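Long-range contact in mannose-6-phosphate isomerase (PDB 2QH5), which probably makes GDP-mannose and diphosphate from alpha-D-mannose 1-phosphate and GTP, this chain being the N-terminal nucleotidyltransferase part of a longer type 2 mannose-6-phosphate isomerase family protein: residues A[87-92]-A[241-246]. Sequence-based numbering, arbitrary orientation.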
ATOM      1  N   SER A  87     -14.633  -3.208  -3.715  1.00 67.92           N
ATOM      2  CA  SER A  87     -13.180  -3.257  -3.707  0.50 67.50           C
ATOM      3  C   SER A  87     -12.669  -3.962  -4.961  1.00 67.10           C
ATOM      4  O   SER A  87     -12.911  -5.156  -5.165  1.00 69.87           O
ATOM      5  CB  SER A  87     -12.670  -3.946  -2.439  0.50 68.95           C
ATOM      6  OG  SER A  87     -13.079  -3.238  -1.278  0.50 71.50           O
ATOM      7  N   LYS A  88     -11.976  -3.212  -5.812  1.00 66.63           N
ATOM      8  CA  LYS A  88     -11.383  -3.775  -7.021  1.00 65.32           C
ATOM      9  C   LYS A  88      -9.863  -3.913  -6.885  1.00 65.26           C
ATOM     10  O   LYS A  88      -9.110  -3.679  -7.831  1.00 63.28           O
ATOM     11  CB  LYS A  88     -11.778  -2.967  -8.260  1.00 64.86           C
ATOM     12  CG  LYS A  88     -12.798  -3.664  -9.167  1.00 65.90           C
ATOM     13  CD  LYS A  88     -14.116  -3.941  -8.466  1.00 64.07           C
ATOM     14  CE  LYS A  88     -15.193  -4.438  -9.432  1.00 66.56           C
ATOM     15  NZ  LYS A  88     -14.847  -5.713 -10.124  1.00 72.33           N
ATOM     16  N   ASN A  89      -9.441  -4.294  -5.679  1.00 66.12           N
ATOM     17  CA  ASN A  89      -8.063  -4.685  -5.365  1.00 61.33           C
ATOM     18  C   ASN A  89      -7.058  -3.534  -5.347  1.00 62.42           C
ATOM     19  O   ASN A  89      -7.394  -2.401  -5.695  1.00 67.71           O
ATOM     20  CB  ASN A  89      -7.603  -5.825  -6.275  1.00 59.61           C
ATOM     21  CG  ASN A  89      -6.914  -6.926  -5.514  1.00 50.66           C
ATOM     22  OD1 ASN A  89      -5.830  -6.739  -4.976  1.00 55.98           O
ATOM     23  ND2 ASN A  89      -7.548  -8.084  -5.457  1.00 48.60           N
ATOM     24  N   THR A  90      -5.826  -3.838  -4.944  1.00 63.07           N
ATOM     25  CA  THR A  90      -4.800  -2.813  -4.665  1.00 55.24           C
ATOM     26  C   THR A  90      -4.358  -1.950  -5.846  1.00 50.31           C
ATOM     27  O   THR A  90      -4.151  -0.751  -5.678  1.00 52.87           O
ATOM     28  CB  THR A  90      -3.569  -3.418  -3.985  1.00 54.10           C
ATOM     29  OG1 THR A  90      -3.060  -4.494  -4.785  1.00 57.73           O
ATOM     30  CG2 THR A  90      -3.942  -3.945  -2.599  1.00 56.84           C
ATOM     31  N   ALA A  91      -4.236  -2.533  -7.036  1.00 45.21           N
ATOM     32  CA  ALA A  91      -3.828  -1.752  -8.211  1.00 46.01           C
ATOM     33  C   ALA A  91      -4.765  -0.574  -8.459  1.00 48.97           C
ATOM     34  O   ALA A  91      -4.324   0.515  -8.839  1.00 52.55           O
ATOM     35  CB  ALA A  91      -3.732  -2.634  -9.457  1.00 44.69           C
ATOM     36  N   ASN A  92      -6.056  -0.799  -8.229  1.00 49.14           N
ATOM     37  CA  ASN A  92      -7.065   0.230  -8.405  1.00 45.85           C
ATOM     38  C   ASN A  92      -7.095   1.201  -7.233  1.00 43.99           C
ATOM     39  O   ASN A  92      -7.262   2.390  -7.434  1.00 45.91           O
ATOM     40  CB  ASN A  92      -8.442  -0.398  -8.656  1.00 48.24           C
ATOM     41  CG  ASN A  92      -8.493  -1.216  -9.956  1.00 51.32           C
ATOM     42  OD1 ASN A  92      -8.320  -0.679 -11.052  1.00 50.94           O
ATOM     43  ND2 ASN A  92      -8.724  -2.519  -9.828  1.00 50.05           N
ATOM     44  N   LEU A 241     -14.490  -1.909 -13.559  1.00 76.03           N
ATOM     45  CA  LEU A 241     -13.060  -1.990 -13.288  1.00 71.60           C
ATOM     46  C   LEU A 241     -12.603  -3.431 -13.136  1.00 74.24           C
ATOM     47  O   LEU A 241     -13.260  -4.230 -12.459  1.00 74.97           O
ATOM     48  CB  LEU A 241     -12.710  -1.208 -12.023  1.00 65.52           C
ATOM     49  CG  LEU A 241     -12.067   0.165 -12.186  1.00 62.31           C
ATOM     50  CD1 LEU A 241     -12.833   1.045 -13.146  1.00 71.42           C
ATOM     51  CD2 LEU A 241     -11.961   0.821 -10.848  1.00 53.65           C
ATOM     52  N   GLU A 242     -11.480  -3.755 -13.774  1.00 75.42           N
ATOM     53  CA  GLU A 242     -10.881  -5.072 -13.635  1.00 75.97           C
ATOM     54  C   GLU A 242     -10.278  -5.209 -12.248  1.00 74.09           C
ATOM     55  O   GLU A 242      -9.513  -4.352 -11.807  1.00 77.43           O
ATOM     56  CB  GLU A 242      -9.812  -5.315 -14.701  1.00 75.39           C
ATOM     57  CG  GLU A 242      -9.245  -6.732 -14.655  1.00 77.62           C
ATOM     58  CD  GLU A 242      -8.354  -7.072 -15.837  1.00 78.00           C
ATOM     59  OE1 GLU A 242      -8.060  -6.179 -16.669  1.00 77.19           O
ATOM     60  OE2 GLU A 242      -7.945  -8.249 -15.926  1.00 78.26           O
ATOM     61  N   ASP A 243     -10.653  -6.281 -11.558  1.00 72.52           N
ATOM     62  CA  ASP A 243     -10.116  -6.585 -10.245  1.00 72.45           C
ATOM     63  C   ASP A 243      -8.705  -7.134 -10.413  1.00 72.97           C
ATOM     64  O   ASP A 243      -8.529  -8.232 -10.946  1.00 75.84           O
ATOM     65  CB  ASP A 243     -11.015  -7.600  -9.534  1.00 70.45           C
ATOM     66  CG  ASP A 243     -10.595  -7.851  -8.104  1.00 73.21           C
ATOM     67  OD1 ASP A 243      -9.483  -8.378  -7.895  1.00 81.27           O
ATOM     68  OD2 ASP A 243     -11.382  -7.532  -7.185  1.00 71.35           O
ATOM     69  N   MET A 244      -7.710  -6.365  -9.964  1.00 72.66           N
ATOM     70  CA  MET A 244      -6.300  -6.746 -10.112  1.00 68.50           C
ATOM     71  C   MET A 244      -5.398  -6.161  -9.031  1.00 68.14           C
ATOM     72  O   MET A 244      -5.543  -4.995  -8.664  1.00 68.29           O
ATOM     73  CB  MET A 244      -5.782  -6.321 -11.481  1.00 68.56           C
ATOM     74  CG  MET A 244      -4.381  -6.803 -11.771  1.00 67.90           C
ATOM     75  SD  MET A 244      -3.989  -6.646 -13.499  1.00 66.20           S
ATOM     76  CE  MET A 244      -4.995  -7.966 -14.190  1.00 74.62           C
ATOM     77  N   SER A 245      -4.394  -6.948  -8.680  1.00 66.84           N
ATOM     78  CA  SER A 245      -3.387  -6.615  -7.698  1.00 65.11           C
ATOM     79  C   SER A 245      -2.270  -5.772  -8.251  1.00 62.95           C
ATOM     80  O   SER A 245      -1.934  -5.894  -9.400  1.00 63.82           O
ATOM     81  CB  SER A 245      -2.775  -7.892  -7.194  1.00 62.07           C
ATOM     82  OG  SER A 245      -2.342  -7.684  -5.889  1.00 69.19           O
ATOM     83  N   ILE A 246      -1.662  -4.939  -7.426  1.00 60.33           N
ATOM     84  CA  ILE A 246      -0.540  -4.147  -7.930  1.00 59.38           C
ATOM     85  C   ILE A 246       0.651  -5.037  -8.315  1.00 60.88           C
ATOM     86  O   ILE A 246       1.403  -4.730  -9.249  1.00 54.18           O
ATOM     87  CB  ILE A 246      -0.134  -3.055  -6.916  1.00 53.57           C
ATOM     88  CG1 ILE A 246       0.813  -2.041  -7.554  1.00 57.36           C
ATOM     89  CG2 ILE A 246       0.453  -3.668  -5.662  1.00 58.91           C
ATOM     90  CD1 ILE A 246       0.222  -1.351  -8.772  1.00 59.16           C
TER
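The first turn of helix 90-99, with the loop leading into it, lies against the extended run 241-245, which leads from helix 235-239 into helix 246-251 at I246. From N92, CB leaves the helix toward 241-246, and chi1 of -63° sets CG beside the backbone N, 4.1 Å from L241 CD2; OD1 lies by the same methyl. ND2 at the tip spends both hydrogens on carbonyls: one goes to E242 O at 2.8 Å, the other back to K88 O at a very short 2.3 Å. Both acceptors lie close to the amide plane, so the pair fixes the amide's flip; the E242 bond joins the helix to 241-246, the K88 bond closes the approach to the helix. The contact lies in the GT-A nucleotidyltransferase domain, in whose Rossmann-like half helix 90-99 connects parallel strands 78-84 and 106-111. At the helix start, A91 N donates to M244 O, and T90 OG1 receives the backbone N of I246, 3.0 Å away and nearly straight (164°), so one helix start grips another. S245 OG, near T90 OG1, hydrogen-bonds D247 OD1 in helix 246-251. N89 ND2 reaches the syn lone pair of D243 OD1 at 3.1 Å, amide and carboxylate almost perpendicular (84°), while N89 OD1 takes T90 N. K88, bent at chi2 and chi4, runs past L241 CB to place NZ 3.2 Å from L241 O, nearly along its C=O axis.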